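Side-chain contacts in pyruvate carboxylase protein (Rhizobium etli, PDB 2QF7), which is a large multidomain carboxylase of the biotin-dependent family, joining an ATP-grasp module, a TIM-barrel module and a biotin-carrier module in one chain: residues A880-M885 with G900-M905; E84-A89 with N115-I120; P500-R505 with Y1023-A1028; S931-D936 with K950-G955; A914-P919 with V923-S928. One frame throughout, in Å; residues are numbered along the deposited sequence. Where two conformers were deposited one is given.

Interaction 1. Residues A880-M885 with G900-M905; sequences ADANQM and GDMALM
Met-902 of helix 895-909 packs on Ala-882 and Met-885 of the preceding helix 872-885. The contact is helix-to-helix packing inside the conserved carboxylase domain: one helix supplies the alanine and the methionine, three residues apart and so on one face, and the other supplies their common partner. The backbones come close at Ala-882 and Ala-903, CA to CA 6.3 Å, consistent with the small side chains there. The methyl CB of Ala-882 faces the other helix and rests 4.0 Å from Met-902 CG.

Met-885 reaches further. Its chain runs straight out through CG and SD and then bends at the last torsion (chi3 75°), which turns the terminal methyl onto the other methionine, the two side chains crossing at about a right angle. Met-902 was modelled in two conformers, so the details of its contacts hold for one of them, in which the chain is bent at both chi2 and chi3. The contact is wholly apolar and buried, the methionine chains packing beside the small Ala-882. On a further side Met-885 packs against Val-913 and Val-917 of helix 913-917, which follows in the chain, while Ala-903 touches Ala-878 and Tyr-879 of helix 872-885. In the conformer given, Met-885 CE sits 3.7 Å from Met-902 CG and 4.1 Å from Met-902 SD.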
# COMPACT_ATOMS: atom_id res chain seq x y z
N ALA A 880 48.72 -19.12 6.23
CA ALA A 880 50.12 -19.49 6.02
C ALA A 880 50.65 -20.52 7.05
O ALA A 880 51.27 -21.53 6.67
CB ALA A 880 51.00 -18.23 5.95
N ASP A 881 50.42 -20.28 8.35
CA ASP A 881 50.89 -21.22 9.37
C ASP A 881 50.23 -22.58 9.23
O ASP A 881 50.90 -23.60 9.42
CB ASP A 881 50.65 -20.69 10.79
CG ASP A 881 51.44 -19.43 11.07
OD1 ASP A 881 52.48 -19.22 10.40
OD2 ASP A 881 51.01 -18.66 11.97
N ALA A 882 48.92 -22.57 8.99
CA ALA A 882 48.16 -23.81 8.79
C ALA A 882 48.65 -24.61 7.57
O ALA A 882 48.79 -25.83 7.63
CB ALA A 882 46.62 -23.51 8.68
N ASN A 883 48.94 -23.94 6.47
CA ASN A 883 49.55 -24.58 5.31
C ASN A 883 50.83 -25.37 5.69
O ASN A 883 50.99 -26.55 5.32
CB ASN A 883 49.91 -23.55 4.23
CG ASN A 883 50.70 -24.18 3.11
OD1 ASN A 883 50.21 -25.11 2.46
ND2 ASN A 883 51.94 -23.72 2.89
N GLN A 884 51.72 -24.74 6.47
CA GLN A 884 52.96 -25.41 6.89
C GLN A 884 52.65 -26.57 7.84
O GLN A 884 53.30 -27.63 7.78
CB GLN A 884 53.93 -24.43 7.57
CG GLN A 884 54.59 -23.37 6.63
CD GLN A 884 55.43 -23.96 5.49
OE1 GLN A 884 56.00 -25.06 5.60
NE2 GLN A 884 55.48 -23.24 4.38
N MET A 885 51.68 -26.38 8.72
CA MET A 885 51.23 -27.45 9.64
C MET A 885 50.77 -28.73 8.92
O MET A 885 51.05 -29.84 9.38
CB MET A 885 50.13 -26.93 10.57
CG MET A 885 49.58 -28.00 11.50
SD MET A 885 48.27 -27.33 12.53
CE MET A 885 46.95 -27.26 11.33
N GLY A 900 41.50 -22.88 4.73
CA GLY A 900 40.65 -21.75 5.15
C GLY A 900 39.90 -22.05 6.43
O GLY A 900 39.91 -21.23 7.38
N ASP A 901 39.26 -23.20 6.49
CA ASP A 901 38.52 -23.63 7.69
C ASP A 901 39.45 -23.70 8.88
O ASP A 901 39.11 -23.30 10.01
CB ASP A 901 37.90 -25.02 7.45
CG ASP A 901 36.70 -24.95 6.55
OD1 ASP A 901 36.23 -23.82 6.30
OD2 ASP A 901 36.23 -26.02 6.06
N MET A 902 40.64 -24.24 8.66
CA MET A 902 41.59 -24.38 9.76
C MET A 902 42.03 -23.02 10.31
O MET A 902 42.08 -22.83 11.51
CB MET A 902 42.83 -25.16 9.30
CG MET A 902 43.69 -25.68 10.44
SD MET A 902 42.89 -26.94 11.48
CE MET A 902 42.76 -26.09 13.06
N ALA A 903 42.37 -22.10 9.40
CA ALA A 903 42.78 -20.73 9.73
C ALA A 903 41.70 -19.97 10.50
O ALA A 903 42.01 -19.28 11.44
CB ALA A 903 43.12 -19.97 8.47
N LEU A 904 40.45 -20.03 10.03
CA LEU A 904 39.33 -19.42 10.75
C LEU A 904 39.17 -19.93 12.14
O LEU A 904 38.96 -19.15 13.08
CB LEU A 904 38.00 -19.55 9.97
CG LEU A 904 37.93 -18.87 8.60
CD1 LEU A 904 36.68 -19.39 7.85
CD2 LEU A 904 37.91 -17.34 8.71
N MET A 905 39.32 -21.25 12.32
CA MET A 905 39.24 -21.80 13.67
C MET A 905 40.40 -21.38 14.55
O MET A 905 40.25 -21.11 15.76
CB MET A 905 39.21 -23.33 13.62
CG MET A 905 39.39 -23.93 14.99
SD MET A 905 39.13 -25.70 15.01
CE MET A 905 37.38 -25.70 14.50

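Interaction 2. Residues E84-A89 with N115-I120; sequences EVIRVA and NKAGII
Ile-86 and Ala-89, one helical turn apart on helix 82-92, meet Ala-117 and Ile-119 at the end of helix 108-116. Both helices belong to the Rossmann-like N-terminal domain of the biotin carboxylase part, where helix 108-116 forms the beta-alpha-beta crossover from strand 96-98 to strand 120-121.

The first residue, Glu-84, is turned to another side of the helix, where Gly-64 and His-68 supply donors to its buried carboxylate. Ile-86 offers its CG2 methyl, which lies 4.3 Å from Ala-117 CB, a loose touch near the border of the contact; the same side chain also packs on Phe-110 and Ala-113, further back on helix 108-116. Arg-87 grips Glu-84 side-on in a salt bridge, NH2 lying 2.8 Å from Glu-84 OE1 and NE 2.9 Å from Glu-84 OE2. Both nitrogens come from above the carboxylate plane, by 41° to 44°. Next is Val-88, whose CG1 covers one face of the guanidinium group near its rim. Ala-89 closes the walk: its methyl faces Ile-119 directly, with CB 3.7 Å from Ile-119 CD1. That isoleucine follows Gly-118, where a Schellman motif with positive phi (74°) ends the helix and turns the chain, Gly-118 N bonding Asn-115 O at 3.0 Å.

Ile-97 of strand 96-98 touches Ile-86, Ala-89 and Ile-119 alike, placing the contact against the sheet. The chemistry implies a division of labour on helix 82-92: between the two segments the contact is made by aliphatic groups, while the charged pair is satisfied elsewhere.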
# COMPACT_ATOMS: atom_id res chain seq x y z
N GLU A 84 -45.03 -16.67 -23.75
CA GLU A 84 -44.09 -15.55 -23.76
C GLU A 84 -43.73 -15.08 -25.17
O GLU A 84 -43.69 -13.88 -25.44
CB GLU A 84 -42.83 -15.88 -22.95
CG GLU A 84 -43.09 -15.80 -21.41
CD GLU A 84 -43.35 -14.36 -20.96
OE1 GLU A 84 -42.38 -13.62 -20.72
OE2 GLU A 84 -44.52 -13.97 -20.88
N VAL A 85 -43.45 -16.02 -26.06
CA VAL A 85 -43.09 -15.69 -27.44
C VAL A 85 -44.21 -14.94 -28.15
O VAL A 85 -43.97 -13.87 -28.71
CB VAL A 85 -42.59 -16.94 -28.21
CG1 VAL A 85 -42.37 -16.64 -29.70
CG2 VAL A 85 -41.28 -17.44 -27.56
N ILE A 86 -45.43 -15.49 -28.11
CA ILE A 86 -46.61 -14.84 -28.69
C ILE A 86 -46.88 -13.44 -28.06
O ILE A 86 -47.11 -12.45 -28.80
CB ILE A 86 -47.85 -15.76 -28.58
CG1 ILE A 86 -47.68 -17.03 -29.45
CG2 ILE A 86 -49.14 -15.00 -28.93
CD1 ILE A 86 -47.09 -16.80 -30.83
N ARG A 87 -46.82 -13.34 -26.72
CA ARG A 87 -46.98 -12.04 -26.04
C ARG A 87 -46.05 -10.95 -26.61
O ARG A 87 -46.51 -9.87 -26.94
CB ARG A 87 -46.77 -12.18 -24.53
CG ARG A 87 -46.81 -10.82 -23.77
CD ARG A 87 -46.42 -10.95 -22.27
NE ARG A 87 -45.04 -11.41 -22.16
CZ ARG A 87 -43.96 -10.63 -22.14
NH1 ARG A 87 -44.06 -9.31 -22.24
NH2 ARG A 87 -42.75 -11.18 -22.04
N VAL A 88 -44.75 -11.24 -26.71
CA VAL A 88 -43.81 -10.25 -27.25
C VAL A 88 -43.98 -10.03 -28.76
O VAL A 88 -43.76 -8.91 -29.27
CB VAL A 88 -42.30 -10.50 -26.82
CG1 VAL A 88 -42.16 -10.58 -25.30
CG2 VAL A 88 -41.79 -11.70 -27.40
N ALA A 89 -44.35 -11.08 -29.50
CA ALA A 89 -44.65 -10.92 -30.92
C ALA A 89 -45.82 -9.93 -31.15
O ALA A 89 -45.75 -9.04 -32.01
CB ALA A 89 -44.90 -12.22 -31.54
N ASN A 115 -50.54 -19.07 -35.97
CA ASN A 115 -51.68 -18.92 -36.88
C ASN A 115 -52.87 -18.30 -36.14
O ASN A 115 -53.53 -17.40 -36.68
CB ASN A 115 -52.07 -20.26 -37.50
CG ASN A 115 -50.97 -20.86 -38.32
OD1 ASN A 115 -50.75 -22.08 -38.30
ND2 ASN A 115 -50.24 -20.02 -39.07
N LYS A 116 -53.11 -18.74 -34.91
CA LYS A 116 -54.20 -18.17 -34.07
C LYS A 116 -54.03 -16.67 -33.86
O LYS A 116 -55.02 -15.93 -33.76
CB LYS A 116 -54.29 -18.88 -32.71
CG LYS A 116 -55.55 -18.54 -31.89
N ALA A 117 -52.78 -16.22 -33.81
CA ALA A 117 -52.47 -14.81 -33.55
C ALA A 117 -52.37 -13.98 -34.82
O ALA A 117 -52.16 -12.77 -34.73
CB ALA A 117 -51.13 -14.67 -32.74
N GLY A 118 -52.48 -14.63 -35.97
CA GLY A 118 -52.30 -13.98 -37.27
C GLY A 118 -50.85 -13.63 -37.61
O GLY A 118 -50.58 -12.70 -38.38
N ILE A 119 -49.91 -14.38 -37.03
CA ILE A 119 -48.49 -14.13 -37.23
C ILE A 119 -47.99 -15.28 -38.08
O ILE A 119 -48.35 -16.43 -37.83
CB ILE A 119 -47.75 -14.07 -35.90
CG1 ILE A 119 -48.30 -12.91 -35.06
CG2 ILE A 119 -46.19 -13.93 -36.12
CD1 ILE A 119 -47.88 -12.88 -33.59
N ILE A 120 -47.22 -14.95 -39.11
CA ILE A 120 -46.69 -15.96 -40.04
C ILE A 120 -45.60 -16.76 -39.34
O ILE A 120 -44.68 -16.18 -38.75
CB ILE A 120 -46.11 -15.30 -41.35
CG1 ILE A 120 -47.24 -14.73 -42.22
CG2 ILE A 120 -45.22 -16.29 -42.12
CD1 ILE A 120 -46.75 -13.84 -43.36

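Interaction 3. Residues P500-R505 with Y1023-A1028; sequences PEAKDR and YFYGLA
The backbones of loop 500-505 and of the end of helix 1020-1025 draw nearest at Ala-502 and Phe-1024, whose CA atoms are 6.3 Å apart. The helix lies in the conserved carboxylase domain, the loop between helices 483-497 and 529-536. The loop curls here into a four-residue turn, with Arg-505 N bonded to Ala-502 O at 3.1 Å. On the other side the helix ends after Tyr-1025, and Gly-1026 leads the chain away with positive phi (73°).

Ala-502 carries the contact. Its methyl points at the helix end and lies obliquely against the Tyr-1025 ring, CB being 3.6 Å from CE1 of that tyrosine and 3.9 Å from its OH. The ring extends toward the loop because its CG stands beside the backbone N (chi1 -52°), and Phe-1024 CB lies over one of its faces, near the rim. At the edge of the tyrosine, in the ring plane, a water is hydrogen-bonded to Ala-502 O (2.9 Å), apparently as donor, and to Tyr-1025 OH (2.7 Å).

Within the loop a salt bridge runs from Arg-505 NH1 to Glu-501 OE1, 2.9 Å long and nearly straight (165°), though it meets the carboxylate from well above its plane. The guanidinium lacks NH2 in the model, so its other possible bonds cannot be described. Arg-569 is a second partner of Glu-501.

The chemistry of this seam, between parts over 500 residues apart, is mixed: the Ala-502 methyl packs on Phe-1024 CB and the Tyr-1025 ring, while a water bridges carbonyl and phenol.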
# COMPACT_ATOMS: atom_id res chain seq x y z
N PRO A 500 16.04 -13.58 -4.50
CA PRO A 500 16.75 -13.76 -3.21
C PRO A 500 18.22 -13.35 -3.23
O PRO A 500 18.80 -13.01 -2.17
CB PRO A 500 16.63 -15.27 -2.96
CG PRO A 500 16.41 -15.86 -4.35
CD PRO A 500 15.52 -14.85 -5.03
N GLU A 501 18.85 -13.38 -4.41
CA GLU A 501 20.29 -13.04 -4.54
C GLU A 501 20.55 -11.54 -4.76
O GLU A 501 21.68 -11.07 -4.59
CB GLU A 501 20.96 -13.87 -5.64
CG GLU A 501 21.10 -15.36 -5.31
CD GLU A 501 22.05 -15.56 -4.11
OE1 GLU A 501 23.17 -15.07 -4.20
OE2 GLU A 501 21.68 -16.20 -3.10
N ALA A 502 19.54 -10.78 -5.15
CA ALA A 502 19.74 -9.34 -5.34
C ALA A 502 19.17 -8.58 -4.14
O ALA A 502 19.52 -7.41 -3.91
CB ALA A 502 19.13 -8.89 -6.60
N LYS A 503 18.27 -9.24 -3.41
CA LYS A 503 17.96 -8.97 -1.98
C LYS A 503 18.20 -7.55 -1.47
O LYS A 503 17.49 -6.60 -1.88
N ASP A 504 19.16 -7.44 -0.55
CA ASP A 504 19.63 -6.18 -0.03
C ASP A 504 21.11 -6.08 -0.39
O ASP A 504 21.99 -5.93 0.47
N ARG A 505 21.38 -6.19 -1.69
CA ARG A 505 22.72 -5.99 -2.21
C ARG A 505 22.64 -4.72 -3.04
O ARG A 505 21.53 -4.29 -3.37
CB ARG A 505 23.19 -7.23 -3.00
CG ARG A 505 23.28 -8.46 -2.11
CD ARG A 505 24.20 -9.58 -2.65
NE ARG A 505 24.30 -10.71 -1.72
CZ ARG A 505 24.01 -11.99 -2.01
NH1 ARG A 505 23.60 -12.37 -3.23
N TYR A 1023 15.76 -10.44 -15.15
CA TYR A 1023 15.97 -11.65 -14.35
C TYR A 1023 16.10 -11.33 -12.83
O TYR A 1023 15.45 -11.97 -11.98
CB TYR A 1023 17.16 -12.50 -14.87
CG TYR A 1023 17.35 -13.69 -14.00
CD1 TYR A 1023 16.46 -14.78 -14.05
CD2 TYR A 1023 18.33 -13.69 -13.03
CE1 TYR A 1023 16.59 -15.85 -13.18
CE2 TYR A 1023 18.46 -14.76 -12.14
CZ TYR A 1023 17.58 -15.83 -12.21
OH TYR A 1023 17.72 -16.88 -11.31
N PHE A 1024 16.96 -10.38 -12.50
CA PHE A 1024 17.21 -10.07 -11.06
C PHE A 1024 16.20 -9.11 -10.41
O PHE A 1024 15.95 -9.22 -9.19
CB PHE A 1024 18.61 -9.49 -10.86
CG PHE A 1024 19.71 -10.49 -11.05
CD1 PHE A 1024 19.78 -11.63 -10.25
CD2 PHE A 1024 20.67 -10.29 -12.01
CE1 PHE A 1024 20.81 -12.58 -10.43
CE2 PHE A 1024 21.72 -11.21 -12.17
CZ PHE A 1024 21.77 -12.37 -11.39
N TYR A 1025 15.63 -8.20 -11.20
CA TYR A 1025 14.74 -7.11 -10.67
C TYR A 1025 13.33 -7.02 -11.27
O TYR A 1025 12.51 -6.21 -10.82
CB TYR A 1025 15.43 -5.76 -10.80
CG TYR A 1025 16.81 -5.79 -10.19
CD1 TYR A 1025 16.98 -5.75 -8.81
CD2 TYR A 1025 17.92 -5.90 -11.00
CE1 TYR A 1025 18.28 -5.82 -8.24
CE2 TYR A 1025 19.17 -5.96 -10.47
CZ TYR A 1025 19.36 -5.92 -9.11
OH TYR A 1025 20.64 -5.98 -8.64
N GLY A 1026 13.04 -7.82 -12.30
CA GLY A 1026 11.71 -7.79 -12.92
C GLY A 1026 11.52 -6.54 -13.74
O GLY A 1026 12.51 -5.90 -14.15
N LEU A 1027 10.27 -6.16 -13.96
CA LEU A 1027 9.94 -4.94 -14.74
C LEU A 1027 9.38 -3.82 -13.88
O LEU A 1027 8.42 -4.04 -13.11
CB LEU A 1027 8.90 -5.26 -15.83
CG LEU A 1027 9.38 -6.13 -17.00
CD1 LEU A 1027 8.21 -6.55 -17.91
CD2 LEU A 1027 10.44 -5.35 -17.79
N ALA A 1028 9.93 -2.62 -14.03
CA ALA A 1028 9.30 -1.42 -13.45
C ALA A 1028 7.96 -1.10 -14.14
O ALA A 1028 7.61 -1.63 -15.24
CB ALA A 1028 10.25 -0.22 -13.48
O HOH W 1 20.71 -5.71 -5.97

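Interaction 4. Residues S931-D936 with K950-G955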
# COMPACT_ATOMS: atom_id res chain seq x y z
N SER A 931 38.31 -34.87 7.19
CA SER A 931 38.14 -35.60 5.94
C SER A 931 39.41 -35.59 5.08
O SER A 931 39.76 -36.60 4.48
CB SER A 931 36.95 -35.02 5.19
OG SER A 931 36.93 -35.44 3.85
N MET A 932 40.08 -34.43 5.00
CA MET A 932 41.36 -34.34 4.29
C MET A 932 42.43 -35.25 4.91
O MET A 932 43.13 -35.98 4.19
CB MET A 932 41.87 -32.89 4.25
CG MET A 932 43.13 -32.78 3.41
SD MET A 932 43.64 -31.10 3.09
CE MET A 932 44.39 -30.77 4.67
N LEU A 933 42.59 -35.19 6.22
CA LEU A 933 43.61 -36.00 6.88
C LEU A 933 43.25 -37.49 6.81
O LEU A 933 44.14 -38.35 6.78
CB LEU A 933 43.82 -35.54 8.33
CG LEU A 933 44.40 -34.12 8.47
CD1 LEU A 933 44.14 -33.63 9.89
CD2 LEU A 933 45.92 -34.12 8.21
N LYS A 934 41.95 -37.78 6.75
CA LYS A 934 41.48 -39.16 6.56
C LYS A 934 41.94 -39.74 5.21
O LYS A 934 42.23 -40.94 5.11
CB LYS A 934 39.95 -39.24 6.62
CG LYS A 934 39.41 -40.69 6.53
CD LYS A 934 37.89 -40.67 6.50
CE LYS A 934 37.27 -42.09 6.54
NZ LYS A 934 35.78 -41.94 6.40
N GLY A 935 41.92 -38.91 4.16
CA GLY A 935 42.39 -39.28 2.84
C GLY A 935 41.45 -38.94 1.70
O GLY A 935 41.76 -39.24 0.54
N ASP A 936 40.34 -38.28 2.00
CA ASP A 936 39.28 -38.05 1.03
C ASP A 936 39.69 -37.14 -0.11
O ASP A 936 39.03 -37.13 -1.14
CB ASP A 936 38.03 -37.48 1.69
CG ASP A 936 37.33 -38.49 2.62
OD1 ASP A 936 37.59 -39.72 2.52
OD2 ASP A 936 36.49 -38.04 3.45
N LYS A 950 46.62 -38.15 13.59
CA LYS A 950 46.16 -38.96 14.73
C LYS A 950 45.24 -38.17 15.65
O LYS A 950 44.17 -38.66 16.05
CB LYS A 950 47.35 -39.50 15.54
CG LYS A 950 47.01 -40.71 16.41
CD LYS A 950 48.23 -41.18 17.26
CE LYS A 950 48.03 -42.63 17.72
NZ LYS A 950 49.04 -43.18 18.70
N LYS A 951 45.65 -36.96 16.01
CA LYS A 951 44.84 -36.13 16.90
C LYS A 951 43.46 -35.86 16.31
O LYS A 951 42.44 -36.08 16.98
CB LYS A 951 45.52 -34.80 17.22
CG LYS A 951 44.75 -33.97 18.23
CD LYS A 951 45.57 -32.83 18.72
CE LYS A 951 44.72 -31.84 19.47
NZ LYS A 951 45.55 -30.67 19.88
N ALA A 952 43.44 -35.42 15.05
CA ALA A 952 42.22 -35.03 14.35
C ALA A 952 41.25 -36.18 14.09
O ALA A 952 40.03 -35.98 14.13
CB ALA A 952 42.56 -34.36 13.04
N LEU A 953 41.77 -37.38 13.81
CA LEU A 953 40.90 -38.49 13.42
C LEU A 953 40.19 -39.17 14.60
O LEU A 953 39.27 -39.97 14.41
CB LEU A 953 41.67 -39.50 12.58
CG LEU A 953 41.91 -39.01 11.14
CD1 LEU A 953 42.78 -39.99 10.38
CD2 LEU A 953 40.61 -38.81 10.41
N LYS A 954 40.67 -38.90 15.81
CA LYS A 954 40.03 -39.41 17.05
C LYS A 954 39.68 -40.90 16.93
O LYS A 954 38.58 -41.33 17.28
CB LYS A 954 38.79 -38.58 17.43
CG LYS A 954 39.02 -37.07 17.60
CD LYS A 954 37.78 -36.34 18.17
N GLY A 955 40.64 -41.70 16.45
CA GLY A 955 40.44 -43.14 16.37
C GLY A 955 39.99 -43.71 15.04
O GLY A 955 40.07 -44.91 14.84
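Leu-933 points its CD1 at the methyl of Ala-952, and Leu-953 returns the approach by laying its two methyls over Lys-934. This helix-helix packing joins the C-terminal turns of helices 927-934 and 946-953, neighbours in the helical part of the conserved carboxylase domain. In both leucines CG stands anti to the carbonyl carbon (chi1 -66° in Leu-933, -75° in Leu-953), and both CA-CB bonds face the partner helix, so the two isobutyl groups reach across from opposite sides of the contact.

The Leu-933 branch is the tighter one, its CD1 standing 3.6 Å from Ala-952 CB. Leu-953 instead spreads its fork over backbone and side-chain root: CD2 rests 3.9 Å from Lys-934 CB, while CD1 is 4.1 Å from the CA of the same lysine and also skirts Leu-933 O. That carbonyl is claimed by Gln-949 NE2, so the methyl beside it does not strand a polar atom. Only the base of Lys-934 is used here. Beyond CB its chain is extended and leads away, and NZ forms a salt bridge with Glu-956.

Each helix is followed by a residue with positive phi, Gly-935 and Lys-954. At the end of the first helix, Ser-931 OG donates to Asp-936 OD2 at 2.7 Å, on the anti side of the carboxylate and 19° out of its plane. Ser-931 O in turn takes two backbone bonds from opposite faces of its plane, from Gly-935 N at 3.2 Å and from Asp-936 N at 3.1 Å.

Interaction 5. Residues A914-P919 with V923-S928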
# COMPACT_ATOMS: atom_id res chain seq x y z
N ALA A 914 51.19 -24.97 17.45
CA ALA A 914 51.57 -25.80 18.60
C ALA A 914 50.36 -26.25 19.42
O ALA A 914 50.30 -27.41 19.84
CB ALA A 914 52.57 -25.08 19.48
N ASP A 915 49.43 -25.33 19.68
CA ASP A 915 48.17 -25.67 20.35
C ASP A 915 47.43 -26.72 19.53
O ASP A 915 46.93 -27.70 20.06
CB ASP A 915 47.23 -24.46 20.42
CG ASP A 915 47.67 -23.41 21.43
OD1 ASP A 915 48.41 -23.75 22.36
OD2 ASP A 915 47.25 -22.24 21.28
N VAL A 916 47.29 -26.46 18.23
CA VAL A 916 46.56 -27.38 17.34
C VAL A 916 47.14 -28.81 17.41
O VAL A 916 46.38 -29.77 17.51
CB VAL A 916 46.50 -26.86 15.88
CG1 VAL A 916 45.76 -27.84 14.96
CG2 VAL A 916 45.77 -25.49 15.80
N VAL A 917 48.46 -28.97 17.39
CA VAL A 917 49.03 -30.32 17.32
C VAL A 917 49.30 -31.00 18.68
O VAL A 917 49.45 -32.23 18.75
CB VAL A 917 50.28 -30.38 16.38
CG1 VAL A 917 49.92 -29.81 15.02
CG2 VAL A 917 51.46 -29.62 16.97
N SER A 918 49.32 -30.21 19.76
CA SER A 918 49.71 -30.69 21.07
C SER A 918 48.82 -31.81 21.60
O SER A 918 47.59 -31.75 21.43
CB SER A 918 49.70 -29.54 22.08
OG SER A 918 48.52 -29.57 22.86
N PRO A 919 49.42 -32.83 22.27
CA PRO A 919 48.64 -33.88 22.92
C PRO A 919 47.78 -33.41 24.09
O PRO A 919 46.92 -34.17 24.54
CB PRO A 919 49.71 -34.86 23.42
CG PRO A 919 50.97 -34.07 23.53
CD PRO A 919 50.88 -33.06 22.40
N VAL A 923 40.91 -30.20 20.67
CA VAL A 923 40.49 -29.38 19.55
C VAL A 923 39.44 -30.18 18.81
O VAL A 923 39.62 -31.37 18.58
CB VAL A 923 41.69 -29.06 18.58
CG1 VAL A 923 41.20 -28.36 17.33
CG2 VAL A 923 42.76 -28.26 19.26
N SER A 924 38.34 -29.53 18.46
CA SER A 924 37.35 -30.12 17.56
C SER A 924 37.63 -29.62 16.16
O SER A 924 37.27 -28.50 15.81
CB SER A 924 35.91 -29.80 18.00
OG SER A 924 35.56 -28.47 17.67
N PHE A 925 38.31 -30.43 15.37
CA PHE A 925 38.76 -30.00 14.04
C PHE A 925 37.58 -29.78 13.11
O PHE A 925 36.56 -30.43 13.26
CB PHE A 925 39.73 -31.01 13.46
CG PHE A 925 41.09 -30.97 14.11
CD1 PHE A 925 42.12 -30.23 13.53
CD2 PHE A 925 41.34 -31.70 15.27
CE1 PHE A 925 43.40 -30.22 14.13
CE2 PHE A 925 42.61 -31.68 15.87
CZ PHE A 925 43.64 -30.94 15.29
N PRO A 926 37.69 -28.84 12.16
CA PRO A 926 36.64 -28.71 11.15
C PRO A 926 36.50 -30.04 10.39
O PRO A 926 37.53 -30.74 10.21
CB PRO A 926 37.18 -27.61 10.22
CG PRO A 926 38.17 -26.84 11.06
CD PRO A 926 38.78 -27.86 11.98
N GLU A 927 35.29 -30.39 9.97
CA GLU A 927 34.97 -31.61 9.19
C GLU A 927 35.83 -31.75 7.95
O GLU A 927 36.18 -32.86 7.51
CB GLU A 927 33.50 -31.55 8.73
CG GLU A 927 32.87 -32.89 8.26
CD GLU A 927 33.12 -33.25 6.79
OE1 GLU A 927 33.40 -32.35 5.95
OE2 GLU A 927 33.02 -34.47 6.47
N SER A 928 36.10 -30.60 7.31
CA SER A 928 36.88 -30.59 6.09
C SER A 928 38.32 -31.04 6.38
O SER A 928 38.95 -31.67 5.55
CB SER A 928 36.88 -29.20 5.43
OG SER A 928 37.49 -28.28 6.32
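The loop that links helices 913-917 and 927-934 folds back on the first of them where Val-916 meets Phe-925 and Val-923. It lies in the conserved carboxylase domain, and just a few residues separate the two segments, so the contact closes a compact loop.

Val-916 CG1 meets the Phe-925 ring obliquely, 3.5 Å from CE1 and 3.8 Å from CZ of that phenylalanine. With CG1 anti to the backbone N (chi1 179°), this methyl lies beside the residue's own carbonyl, and the ring meets both together: Phe-925 CZ is 3.7 Å from Val-916 O. Within its own segment, Val-923 CG1 lies over the centre of one face of the ring. The other methyl of Val-923, CG2, turns to the helix end and stands 4.3 Å from Asp-915 O and as far from Val-916 O.

At the end of the first helix Ser-918 N makes weak bonds to Ala-914 O and Asp-915 O, and Lys-951 NZ from helix 946-953 bonds the carbonyls of Val-916 and Ser-918. Ala-952 and Leu-948 of that helix also touch the phenylalanine, while Met-902 and Met-906 pack on Val-916. Pro-926, next after Phe-925, takes the N-cap position before helix 927-934. Two residues further, where that helix has begun, Ser-928 OG is hydrogen-bonded to Asp-901 OD2.

How the interactions relate
Interactions 1, 4 and 5 are parts of one packed unit in the conserved carboxylase domain. Interaction 5 lies between the other two, about 10 Å from each by centres. It touches interaction 1 through Met-885 SD, 3.5 Å from Val-916 CG1, and interaction 4 through Lys-951 NZ, 2.7 Å from Val-916 O. Interactions 1 and 4 themselves stay about 7 Å apart at their nearest atoms. Interaction 3 spans all three along the sequence, yet its centre is 36 Å from that of interaction 1. Interaction 2 stands alone at the other end of the chain, 102 Å from interaction 1 between centres. None of the segments contains the carboxylated Lys-729.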